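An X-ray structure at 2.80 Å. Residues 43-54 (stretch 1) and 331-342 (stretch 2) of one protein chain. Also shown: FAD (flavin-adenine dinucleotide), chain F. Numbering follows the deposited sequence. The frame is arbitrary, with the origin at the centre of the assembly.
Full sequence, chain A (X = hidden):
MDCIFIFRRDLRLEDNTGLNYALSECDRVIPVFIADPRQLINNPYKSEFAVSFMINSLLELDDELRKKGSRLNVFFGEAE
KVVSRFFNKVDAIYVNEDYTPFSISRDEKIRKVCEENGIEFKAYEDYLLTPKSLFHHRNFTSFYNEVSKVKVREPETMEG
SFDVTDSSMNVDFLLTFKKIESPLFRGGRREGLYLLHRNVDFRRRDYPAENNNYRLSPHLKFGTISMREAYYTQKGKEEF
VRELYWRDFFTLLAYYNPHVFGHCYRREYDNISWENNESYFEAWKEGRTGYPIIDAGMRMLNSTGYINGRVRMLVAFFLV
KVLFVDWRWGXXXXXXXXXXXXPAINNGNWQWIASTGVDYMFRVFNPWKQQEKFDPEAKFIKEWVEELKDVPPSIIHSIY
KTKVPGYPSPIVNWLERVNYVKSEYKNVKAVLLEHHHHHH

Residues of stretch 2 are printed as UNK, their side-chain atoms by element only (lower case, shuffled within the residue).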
ATOM      1  N   ASN A  43     -11.717 -12.184  -0.721  1.00 27.67           N
ATOM      2  CA  ASN A  43     -10.304 -11.928  -0.668  1.00 24.66           C
ATOM      3  C   ASN A  43     -10.080 -11.625   0.809  1.00 23.77           C
ATOM      4  O   ASN A  43     -10.547 -10.615   1.331  1.00 24.83           O
ATOM      5  CB  ASN A  43      -9.964 -10.719  -1.533  1.00 21.89           C
ATOM      6  CG  ASN A  43      -8.532 -10.293  -1.388  1.00 19.84           C
ATOM      7  OD1 ASN A  43      -7.827 -10.756  -0.493  1.00 19.00           O
ATOM      8  ND2 ASN A  43      -8.091  -9.394  -2.254  1.00 16.76           N
ATOM      9  N   PRO A  44      -9.397 -12.521   1.517  1.00 22.14           N
ATOM     10  CA  PRO A  44      -9.171 -12.249   2.936  1.00 21.81           C
ATOM     11  C   PRO A  44      -8.342 -10.967   3.150  1.00 22.21           C
ATOM     12  O   PRO A  44      -8.421 -10.331   4.197  1.00 23.33           O
ATOM     13  CB  PRO A  44      -8.428 -13.502   3.411  1.00 21.30           C
ATOM     14  CG  PRO A  44      -8.828 -14.561   2.413  1.00 20.16           C
ATOM     15  CD  PRO A  44      -8.829 -13.818   1.114  1.00 20.32           C
ATOM     16  N   TYR A  45      -7.557 -10.592   2.149  1.00 21.58           N
ATOM     17  CA  TYR A  45      -6.691  -9.431   2.252  1.00 22.75           C
ATOM     18  C   TYR A  45      -7.260  -8.181   1.595  1.00 23.25           C
ATOM     19  O   TYR A  45      -6.540  -7.217   1.316  1.00 23.64           O
ATOM     20  CB  TYR A  45      -5.335  -9.774   1.635  1.00 22.79           C
ATOM     21  CG  TYR A  45      -4.512 -10.695   2.492  1.00 23.96           C
ATOM     22  CD1 TYR A  45      -3.507 -10.192   3.316  1.00 26.26           C
ATOM     23  CD2 TYR A  45      -4.744 -12.064   2.502  1.00 24.09           C
ATOM     24  CE1 TYR A  45      -2.747 -11.031   4.128  1.00 25.93           C
ATOM     25  CE2 TYR A  45      -3.997 -12.914   3.313  1.00 24.84           C
ATOM     26  CZ  TYR A  45      -3.000 -12.393   4.119  1.00 25.83           C
ATOM     27  OH  TYR A  45      -2.244 -13.229   4.905  1.00 26.98           O
ATOM     28  N   LYS A  46      -8.560  -8.188   1.360  1.00 23.12           N
ATOM     29  CA  LYS A  46      -9.188  -7.058   0.703  1.00 23.37           C
ATOM     30  C   LYS A  46      -9.584  -5.938   1.653  1.00 22.85           C
ATOM     31  O   LYS A  46     -10.034  -6.172   2.770  1.00 21.97           O
ATOM     32  CB  LYS A  46     -10.406  -7.528  -0.093  1.00 23.09           C
ATOM     33  CG  LYS A  46     -11.271  -6.406  -0.632  1.00 26.21           C
ATOM     34  CD  LYS A  46     -12.567  -6.950  -1.205  1.00 30.10           C
ATOM     35  CE  LYS A  46     -13.612  -5.854  -1.374  1.00 33.34           C
ATOM     36  NZ  LYS A  46     -14.897  -6.370  -1.969  1.00 35.81           N
ATOM     37  N   SER A  47      -9.396  -4.713   1.177  1.00 22.59           N
ATOM     38  CA  SER A  47      -9.727  -3.521   1.919  1.00 22.32           C
ATOM     39  C   SER A  47     -10.874  -2.828   1.179  1.00 22.11           C
ATOM     40  O   SER A  47     -10.786  -2.601  -0.026  1.00 21.02           O
ATOM     41  CB  SER A  47      -8.497  -2.606   1.982  1.00 22.30           C
ATOM     42  OG  SER A  47      -8.836  -1.327   2.497  1.00 24.74           O
ATOM     43  N   GLU A  48     -11.957  -2.506   1.885  1.00 22.64           N
ATOM     44  CA  GLU A  48     -13.073  -1.824   1.239  1.00 22.71           C
ATOM     45  C   GLU A  48     -12.645  -0.419   0.842  1.00 21.46           C
ATOM     46  O   GLU A  48     -13.007   0.070  -0.226  1.00 22.33           O
ATOM     47  CB  GLU A  48     -14.296  -1.743   2.156  1.00 23.43           C
ATOM     48  CG  GLU A  48     -15.083  -3.032   2.319  1.00 28.14           C
ATOM     49  CD  GLU A  48     -15.454  -3.700   0.995  1.00 33.75           C
ATOM     50  OE1 GLU A  48     -15.764  -2.989   0.007  1.00 35.35           O
ATOM     51  OE2 GLU A  48     -15.451  -4.957   0.950  1.00 38.03           O
ATOM     52  N   PHE A  49     -11.872   0.234   1.701  1.00 19.85           N
ATOM     53  CA  PHE A  49     -11.406   1.579   1.395  1.00 18.71           C
ATOM     54  C   PHE A  49     -10.529   1.592   0.143  1.00 16.25           C
ATOM     55  O   PHE A  49     -10.711   2.430  -0.733  1.00 16.21           O
ATOM     56  CB  PHE A  49     -10.623   2.166   2.573  1.00 19.27           C
ATOM     57  CG  PHE A  49     -11.468   2.507   3.762  1.00 19.75           C
ATOM     58  CD1 PHE A  49     -12.615   3.272   3.623  1.00 19.61           C
ATOM     59  CD2 PHE A  49     -11.089   2.100   5.041  1.00 22.21           C
ATOM     60  CE1 PHE A  49     -13.369   3.632   4.740  1.00 19.14           C
ATOM     61  CE2 PHE A  49     -11.843   2.460   6.168  1.00 19.85           C
ATOM     62  CZ  PHE A  49     -12.980   3.226   6.011  1.00 18.20           C
ATOM     63  N   ALA A  50      -9.577   0.671   0.067  1.00 14.54           N
ATOM     64  CA  ALA A  50      -8.693   0.588  -1.089  1.00 15.09           C
ATOM     65  C   ALA A  50      -9.484   0.381  -2.375  1.00 15.52           C
ATOM     66  O   ALA A  50      -9.198   0.994  -3.403  1.00 16.12           O
ATOM     67  CB  ALA A  50      -7.720  -0.554  -0.913  1.00 15.47           C
ATOM     68  N   VAL A  51     -10.485  -0.489  -2.310  1.00 15.49           N
ATOM     69  CA  VAL A  51     -11.308  -0.792  -3.464  1.00 14.10           C
ATOM     70  C   VAL A  51     -12.071   0.434  -3.960  1.00 14.78           C
ATOM     71  O   VAL A  51     -12.135   0.687  -5.170  1.00 15.71           O
ATOM     72  CB  VAL A  51     -12.277  -1.940  -3.134  1.00 12.82           C
ATOM     73  CG1 VAL A  51     -13.224  -2.182  -4.280  1.00 14.76           C
ATOM     74  CG2 VAL A  51     -11.480  -3.199  -2.873  1.00 14.10           C
ATOM     75  N   SER A  52     -12.640   1.201  -3.039  1.00 14.43           N
ATOM     76  CA  SER A  52     -13.387   2.391  -3.425  1.00 15.52           C
ATOM     77  C   SER A  52     -12.469   3.374  -4.132  1.00 15.91           C
ATOM     78  O   SER A  52     -12.835   3.975  -5.152  1.00 15.64           O
ATOM     79  CB  SER A  52     -13.982   3.054  -2.195  1.00 16.56           C
ATOM     80  OG  SER A  52     -14.853   2.159  -1.550  1.00 18.66           O
ATOM     81  N   PHE A  53     -11.274   3.536  -3.577  1.00 14.73           N
ATOM     82  CA  PHE A  53     -10.285   4.425  -4.150  1.00 14.92           C
ATOM     83  C   PHE A  53      -9.939   3.984  -5.567  1.00 14.90           C
ATOM     84  O   PHE A  53      -9.822   4.812  -6.476  1.00 15.93           O
ATOM     85  CB  PHE A  53      -9.029   4.428  -3.292  1.00 14.70           C
ATOM     86  CG  PHE A  53      -8.020   5.457  -3.707  1.00 14.76           C
ATOM     87  CD1 PHE A  53      -7.257   5.280  -4.840  1.00 13.84           C
ATOM     88  CD2 PHE A  53      -7.828   6.607  -2.947  1.00 15.37           C
ATOM     89  CE1 PHE A  53      -6.316   6.226  -5.212  1.00 13.90           C
ATOM     90  CE2 PHE A  53      -6.884   7.557  -3.315  1.00 13.58           C
ATOM     91  CZ  PHE A  53      -6.130   7.361  -4.450  1.00 12.57           C
ATOM     92  N   MET A  54      -9.768   2.680  -5.753  1.00 13.61           N
ATOM     93  CA  MET A  54      -9.448   2.147  -7.070  1.00 14.33           C
ATOM     94  C   MET A  54     -10.620   2.394  -8.044  1.00 14.98           C
ATOM     95  O   MET A  54     -10.425   2.884  -9.159  1.00 14.49           O
ATOM     96  CB  MET A  54      -9.155   0.661  -6.940  1.00 14.75           C
ATOM     97  CG  MET A  54      -8.783  -0.016  -8.218  1.00 16.34           C
ATOM     98  SD  MET A  54      -8.599  -1.773  -7.908  1.00 19.06           S
ATOM     99  CE  MET A  54     -10.305  -2.304  -8.085  1.00 19.19           C
ATOM    100  N   UNK A 331      -0.444  -7.916   9.798  1.00 21.00           N
ATOM    101  CA  UNK A 331      -0.259  -7.681   8.371  1.00 20.67           C
ATOM    102  C   UNK A 331      -1.592  -7.808   7.657  1.00 19.80           C
ATOM    103  O   UNK A 331      -1.972  -6.933   6.882  1.00 17.21           O
ATOM    104  c   UNK A 331       0.704  -8.706   7.780  1.00 23.21           C
ATOM    105  o   UNK A 331       1.817  -9.732   4.412  1.00 31.89           O
ATOM    106  o   UNK A 331       1.642 -10.852   6.312  1.00 28.18           O
ATOM    107  c   UNK A 331       1.491  -9.812   5.625  1.00 29.97           C
ATOM    108  c   UNK A 331       0.871  -8.579   6.278  1.00 27.41           C
ATOM    109  N   UNK A 332      -2.296  -8.908   7.927  1.00 20.21           N
ATOM    110  CA  UNK A 332      -3.587  -9.157   7.304  1.00 21.24           C
ATOM    111  C   UNK A 332      -4.636  -8.141   7.727  1.00 20.51           C
ATOM    112  O   UNK A 332      -5.428  -7.673   6.904  1.00 20.80           O
ATOM    113  c   UNK A 332      -6.273 -11.688   6.949  1.00 36.25           C
ATOM    114  c   UNK A 332      -4.107 -10.555   7.621  1.00 23.62           C
ATOM    115  n   UNK A 332      -8.344 -12.987   8.474  1.00 47.73           N
ATOM    116  n   UNK A 332      -6.775 -14.434   9.330  1.00 50.18           N
ATOM    117  n   UNK A 332      -6.106 -12.824   7.841  1.00 44.11           N
ATOM    118  c   UNK A 332      -4.962 -11.108   6.488  1.00 29.83           C
ATOM    119  c   UNK A 332      -7.081 -13.411   8.540  1.00 47.66           C
ATOM    120  N   UNK A 333      -4.661  -7.793   9.005  1.00 18.48           N
ATOM    121  CA  UNK A 333      -5.639  -6.817   9.442  1.00 16.96           C
ATOM    122  C   UNK A 333      -5.451  -5.487   8.698  1.00 17.75           C
ATOM    123  O   UNK A 333      -6.422  -4.889   8.223  1.00 19.01           O
ATOM    124  o   UNK A 333      -9.580  -2.984  12.525  1.00 17.89           O
ATOM    125  c   UNK A 333      -6.282  -4.379  11.860  1.00 13.76           C
ATOM    126  c   UNK A 333      -5.539  -6.592  10.938  1.00 15.70           C
ATOM    127  c   UNK A 333      -7.945  -6.026  11.356  1.00 12.93           C
ATOM    128  c   UNK A 333      -6.603  -5.658  11.414  1.00 13.63           C
ATOM    129  c   UNK A 333      -8.943  -5.141  11.725  1.00 13.64           C
ATOM    130  c   UNK A 333      -7.274  -3.479  12.236  1.00 14.55           C
ATOM    131  c   UNK A 333      -8.601  -3.870  12.163  1.00 15.64           C
ATOM    132  N   UNK A 334      -4.206  -5.024   8.608  1.00 16.30           N
ATOM    133  CA  UNK A 334      -3.894  -3.787   7.901  1.00 15.28           C
ATOM    134  C   UNK A 334      -4.323  -3.875   6.449  1.00 14.24           C
ATOM    135  O   UNK A 334      -4.850  -2.913   5.904  1.00 13.43           O
ATOM    136  c   UNK A 334      -2.304  -1.559  11.202  1.00 15.70           C
ATOM    137  c   UNK A 334      -2.390  -3.506   7.941  1.00 16.13           C
ATOM    138  c   UNK A 334      -1.151  -0.797  11.038  1.00 17.00           C
ATOM    139  c   UNK A 334      -2.708  -2.421  10.198  1.00 16.32           C
ATOM    140  c   UNK A 334      -1.974  -2.539   9.014  1.00 17.04           C
ATOM    141  c   UNK A 334      -0.823  -1.770   8.855  1.00 17.45           C
ATOM    142  c   UNK A 334      -0.405  -0.900   9.861  1.00 16.63           C
ATOM    143  N   UNK A 335      -4.077  -5.026   5.828  1.00 14.36           N
ATOM    144  CA  UNK A 335      -4.433  -5.236   4.422  1.00 16.77           C
ATOM    145  C   UNK A 335      -5.933  -5.039   4.261  1.00 17.47           C
ATOM    146  O   UNK A 335      -6.451  -4.708   3.188  1.00 19.62           O
ATOM    147  c   UNK A 335      -4.036  -6.656   3.971  1.00 13.90           C
ATOM    148  N   UNK A 336      -6.620  -5.206   5.373  1.00 16.35           N
ATOM    149  CA  UNK A 336      -8.049  -5.094   5.412  1.00 15.13           C
ATOM    150  C   UNK A 336      -8.549  -3.683   5.572  1.00 15.37           C
ATOM    151  O   UNK A 336      -9.692  -3.400   5.268  1.00 16.47           O
ATOM    152  c   UNK A 336      -8.557  -5.988   6.547  1.00 15.21           C
ATOM    153  c   UNK A 336      -9.670  -5.344   7.337  1.00 15.01           C
ATOM    154  o   UNK A 336      -8.973  -7.232   5.982  1.00 16.59           O
ATOM    155  N   UNK A 337      -7.693  -2.781   6.023  1.00 17.08           N
ATOM    156  CA  UNK A 337      -8.138  -1.415   6.255  1.00 18.06           C
ATOM    157  C   UNK A 337      -7.456  -0.327   5.453  1.00 18.42           C
ATOM    158  O   UNK A 337      -8.087   0.664   5.097  1.00 18.16           O
ATOM    159  n   UNK A 337     -12.429  -1.511   9.524  1.00 28.90           N
ATOM    160  c   UNK A 337     -10.293  -1.735   8.373  1.00 24.14           C
ATOM    161  c   UNK A 337     -11.166  -2.319   9.454  1.00 25.18           C
ATOM    162  c   UNK A 337      -7.996  -1.087   7.734  1.00 19.40           C
ATOM    163  c   UNK A 337      -8.827  -1.971   8.639  1.00 22.24           C
ATOM    164  N   UNK A 338      -6.168  -0.510   5.183  1.00 17.99           N
ATOM    165  CA  UNK A 338      -5.388   0.472   4.436  1.00 17.71           C
ATOM    166  C   UNK A 338      -5.954   0.847   3.064  1.00 17.33           C
ATOM    167  O   UNK A 338      -6.243  -0.010   2.231  1.00 17.70           O
ATOM    168  c   UNK A 338      -3.948  -0.032   4.278  1.00 17.56           C
ATOM    169  c   UNK A 338      -2.848   0.422   5.247  1.00 17.79           C
ATOM    170  c   UNK A 338      -3.415   1.056   6.506  1.00 15.64           C
ATOM    171  c   UNK A 338      -1.981  -0.780   5.568  1.00 17.27           C
ATOM    172  N   UNK A 339      -6.120   2.141   2.835  1.00 16.65           N
ATOM    173  CA  UNK A 339      -6.611   2.611   1.554  1.00 15.93           C
ATOM    174  C   UNK A 339      -5.462   2.452   0.559  1.00 16.97           C
ATOM    175  O   UNK A 339      -5.685   2.386  -0.651  1.00 16.44           O
ATOM    176  c   UNK A 339      -5.792   4.965   1.943  1.00 16.57           C
ATOM    177  c   UNK A 339      -7.011   4.114   1.611  1.00 16.40           C
ATOM    178  c   UNK A 339      -7.591   4.560   0.276  1.00 14.85           C
ATOM    179  N   UNK A 340      -4.233   2.380   1.080  1.00 17.89           N
ATOM    180  CA  UNK A 340      -3.033   2.253   0.250  1.00 19.50           C
ATOM    181  C   UNK A 340      -2.368   0.871   0.307  1.00 19.24           C
ATOM    182  O   UNK A 340      -1.192   0.723  -0.036  1.00 20.11           O
ATOM    183  c   UNK A 340      -1.571   3.211   2.125  1.00 25.70           C
ATOM    184  c   UNK A 340      -1.999   3.325   0.654  1.00 21.89           C
ATOM    185  o   UNK A 340      -1.872   2.166   2.750  1.00 26.46           O
ATOM    186  o   UNK A 340      -0.932   4.155   2.660  1.00 26.25           O
ATOM    187  N   UNK A 341      -3.109  -0.148   0.719  1.00 18.76           N
ATOM    188  CA  UNK A 341      -2.517  -1.474   0.830  1.00 18.20           C
ATOM    189  C   UNK A 341      -1.627  -1.936  -0.316  1.00 18.61           C
ATOM    190  O   UNK A 341      -2.051  -2.016  -1.471  1.00 17.75           O
ATOM    191  c   UNK A 341      -3.330  -4.881   0.144  1.00 15.36           C
ATOM    192  c   UNK A 341      -3.593  -2.537   1.059  1.00 18.00           C
ATOM    193  c   UNK A 341      -2.121  -4.291   2.122  1.00 15.47           C
ATOM    194  c   UNK A 341      -2.765  -6.153   0.176  1.00 16.27           C
ATOM    195  c   UNK A 341      -3.016  -3.933   1.115  1.00 16.46           C
ATOM    196  c   UNK A 341      -1.550  -5.550   2.164  1.00 16.37           C
ATOM    197  c   UNK A 341      -1.877  -6.478   1.190  1.00 17.27           C
ATOM    198  o   UNK A 341      -1.313  -7.730   1.231  1.00 18.61           O
ATOM    199  N   UNK A 342      -0.385  -2.247   0.030  1.00 20.26           N
ATOM    200  CA  UNK A 342       0.579  -2.758  -0.931  1.00 22.02           C
ATOM    201  C   UNK A 342       1.184  -4.020  -0.305  1.00 21.07           C
ATOM    202  O   UNK A 342       1.934  -3.936   0.672  1.00 21.92           O
ATOM    203  c   UNK A 342       2.551  -2.107  -2.365  1.00 28.85           C
ATOM    204  c   UNK A 342       1.668  -1.728  -1.193  1.00 24.83           C
ATOM    205  o   UNK A 342       3.213  -3.180  -2.304  1.00 28.53           O
ATOM    206  o   UNK A 342       2.570  -1.325  -3.349  1.00 32.42           O
TER
HETATM  207  PA  FAD F1200      -3.969  -8.117  -4.456  1.00 21.98           P
HETATM  208  O1A FAD F1200      -3.287  -7.632  -3.234  1.00 22.65           O
HETATM  209  O2A FAD F1200      -5.388  -7.869  -4.787  1.00 24.57           O
HETATM  210  O5B FAD F1200      -4.123  -9.648  -3.978  1.00 22.17           O
HETATM  211  C5B FAD F1200      -4.480 -10.669  -4.917  1.00 20.17           C
HETATM  212  C4B FAD F1200      -4.444 -12.062  -4.281  1.00 19.33           C
HETATM  213  O4B FAD F1200      -3.339 -12.104  -3.357  1.00 18.56           O
HETATM  214  C3B FAD F1200      -5.696 -12.334  -3.447  1.00 19.95           C
HETATM  215  O3B FAD F1200      -5.888 -13.746  -3.318  1.00 20.30           O
HETATM  216  C2B FAD F1200      -5.291 -11.725  -2.105  1.00 21.13           C
HETATM  217  O2B FAD F1200      -6.066 -12.320  -1.062  1.00 23.62           O
HETATM  218  C1B FAD F1200      -3.856 -12.247  -2.021  1.00 19.77           C
HETATM  219  N9A FAD F1200      -3.048 -11.484  -1.039  1.00 19.25           N
HETATM  220  C8A FAD F1200      -2.915 -10.159  -0.996  1.00 19.90           C
HETATM  221  N7A FAD F1200      -2.081  -9.816  -0.018  1.00 18.28           N
HETATM  222  C5A FAD F1200      -1.673 -10.933   0.573  1.00 17.91           C
HETATM  223  C6A FAD F1200      -0.797 -11.216   1.614  1.00 19.77           C
HETATM  224  N6A FAD F1200      -0.202 -10.231   2.278  1.00 21.00           N
HETATM  225  N1A FAD F1200      -0.581 -12.494   1.958  1.00 21.60           N
HETATM  226  C2A FAD F1200      -1.194 -13.483   1.328  1.00 20.32           C
HETATM  227  N3A FAD F1200      -2.035 -13.248   0.335  1.00 18.71           N
HETATM  228  C4A FAD F1200      -2.293 -11.997  -0.070  1.00 18.14           C
HETATM  229  N1  FAD F1200      -6.350  -5.167 -10.241  1.00 17.40           N
HETATM  230  C2  FAD F1200      -7.050  -5.697 -11.332  1.00 17.83           C
HETATM  231  O2  FAD F1200      -6.512  -5.764 -12.436  1.00 20.05           O
HETATM  232  N3  FAD F1200      -8.345  -6.194 -11.146  1.00 18.54           N
HETATM  233  C4  FAD F1200      -8.932  -6.171  -9.874  1.00 21.23           C
HETATM  234  O4  FAD F1200     -10.074  -6.604  -9.718  1.00 21.89           O
HETATM  235  C4X FAD F1200      -8.227  -5.661  -8.789  1.00 20.40           C
HETATM  236  N5  FAD F1200      -8.782  -5.698  -7.503  1.00 17.28           N
HETATM  237  C5X FAD F1200      -8.063  -5.206  -6.406  1.00 18.33           C
HETATM  238  C6  FAD F1200      -8.588  -5.330  -5.123  1.00 18.96           C
HETATM  239  C7  FAD F1200      -7.843  -4.930  -4.016  1.00 18.08           C
HETATM  240  C7M FAD F1200      -8.441  -5.083  -2.615  1.00 17.77           C
HETATM  241  C8  FAD F1200      -6.569  -4.399  -4.200  1.00 17.93           C
HETATM  242  C8M FAD F1200      -5.724  -3.952  -3.006  1.00 19.79           C
HETATM  243  C9  FAD F1200      -6.049  -4.269  -5.486  1.00 17.74           C
HETATM  244  C9A FAD F1200      -6.792  -4.669  -6.594  1.00 18.29           C
HETATM  245  N10 FAD F1200      -6.254  -4.592  -7.889  1.00 17.77           N
HETATM  246  C10 FAD F1200      -6.942  -5.155  -8.972  1.00 18.97           C
HETATM  247  C1' FAD F1200      -4.918  -3.995  -8.119  1.00 19.57           C
HETATM  248  C2' FAD F1200      -3.774  -4.972  -7.850  1.00 21.97           C
HETATM  249  O2' FAD F1200      -2.861  -4.391  -6.913  1.00 19.04           O
HETATM  250  C3' FAD F1200      -3.050  -5.324  -9.153  1.00 21.46           C
HETATM  251  O3' FAD F1200      -3.950  -6.010 -10.029  1.00 20.81           O
HETATM  252  C4' FAD F1200      -1.832  -6.209  -8.877  1.00 20.74           C
HETATM  253  O4' FAD F1200      -1.064  -6.334 -10.078  1.00 16.59           O
HETATM  254  C5' FAD F1200      -2.262  -7.597  -8.397  1.00 20.68           C
HETATM  255  O5' FAD F1200      -1.322  -8.146  -7.470  1.00 21.30           O
HETATM  256  P   FAD F1200      -1.534  -7.924  -5.888  1.00 20.23           P
HETATM  257  O1P FAD F1200      -0.561  -8.799  -5.196  1.00 23.29           O
HETATM  258  O2P FAD F1200      -1.526  -6.477  -5.581  1.00 18.51           O
HETATM  259  O3P FAD F1200      -3.007  -8.538  -5.678  1.00 22.16           O
HETATM  260  O   HOH W   1      -0.496 -12.019   6.754  1.00 11.97           O

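Position 331 has three side-chain carbons in an extended chain, the third carrying two oxygens. No atom touches stretch 1 directly. One oxygen accepts from a water that in turn accepts from Tyr 45 OH. This is Glu 331. Its OE2 lies 2.5 Å from the water oxygen, and its OE1 takes a hydrogen bond from FAD N6A at 3.0 Å.

Position 332 has three carbons, a nitrogen, then a carbon bearing two more nitrogens. Its second carbon sits over one face of the Tyr 45 ring, 3.4 Å from the centroid, a CH-pi contact. The guanidinium end makes it Arg 332.

Position 333 has one carbon, then a six-carbon ring bearing one oxygen. Its CA-to-CB bond points away, and it touches nothing on stretch 1. It is Tyr 333.

Position 334 has one carbon and a six-carbon ring with no oxygen. It too makes no contact with stretch 1. It is Phe 334.

Position 335 has a single side-chain carbon. This CB lies at the edge of the Tyr 45 ring, 3.6 Å from Tyr 45 CD1. It is Ala 335.

Position 336 has one carbon carrying an oxygen and a carbon. The oxygen is 3.6 Å from Pro 44 O. The backbone contributes more clearly: CA of 336 to Lys 46 O is 3.5 Å, and Ser 47 CA to O of 336 is 3.4 Å, both CA-H...O contacts. This is Thr 336.

Position 337 has four carbons in a row ending in nitrogen. The side chain comes no nearer to stretch 1 than 5.0 Å. The backbone O of 337 meets the edge of the Phe 49 ring, 3.3 Å from Phe 49 CD2. It is Lys 337.

Position 338 has four carbons, forked at the second. Its CA-to-CB bond points away, and the side chain stays at least 5.4 Å from stretch 1. The backbone O of 338 accepts a hydrogen bond from Ser 47 OG at 2.9 Å. It is Leu 338.

Position 339 has one carbon carrying two others. One of its methyls is 3.8 Å from Phe 53 CD2, and CB of 339 is 4.2 Å from Phe 49 CB. It is Val 339.

Position 340 has two carbons, the second carrying two oxygens. Its CA-to-CB bond points away from stretch 1. It is Asp 340.

Position 341 has one carbon and a six-carbon ring bearing an oxygen. That oxygen is 3.9 Å from Tyr 45 CD1. It is Tyr 341, whose OH donates to FAD N7A at 2.5 Å.

Position 342 again has two carbons, the second with two oxygens, out of reach of stretch 1. It is Asp 342, which caps a following helix.

The contact is mostly close packing. Tyr 45 is held between Arg 332 and the FAD adenine, on opposite faces of its ring. Ser 47 OG donates to Leu 338 O and accepts from Ala 50 N, capping its own helix. Val 339 packs against Phe 49 and Phe 53 of that helix.

Stretch 2, residues 331-342: ERYFATKLVDYD
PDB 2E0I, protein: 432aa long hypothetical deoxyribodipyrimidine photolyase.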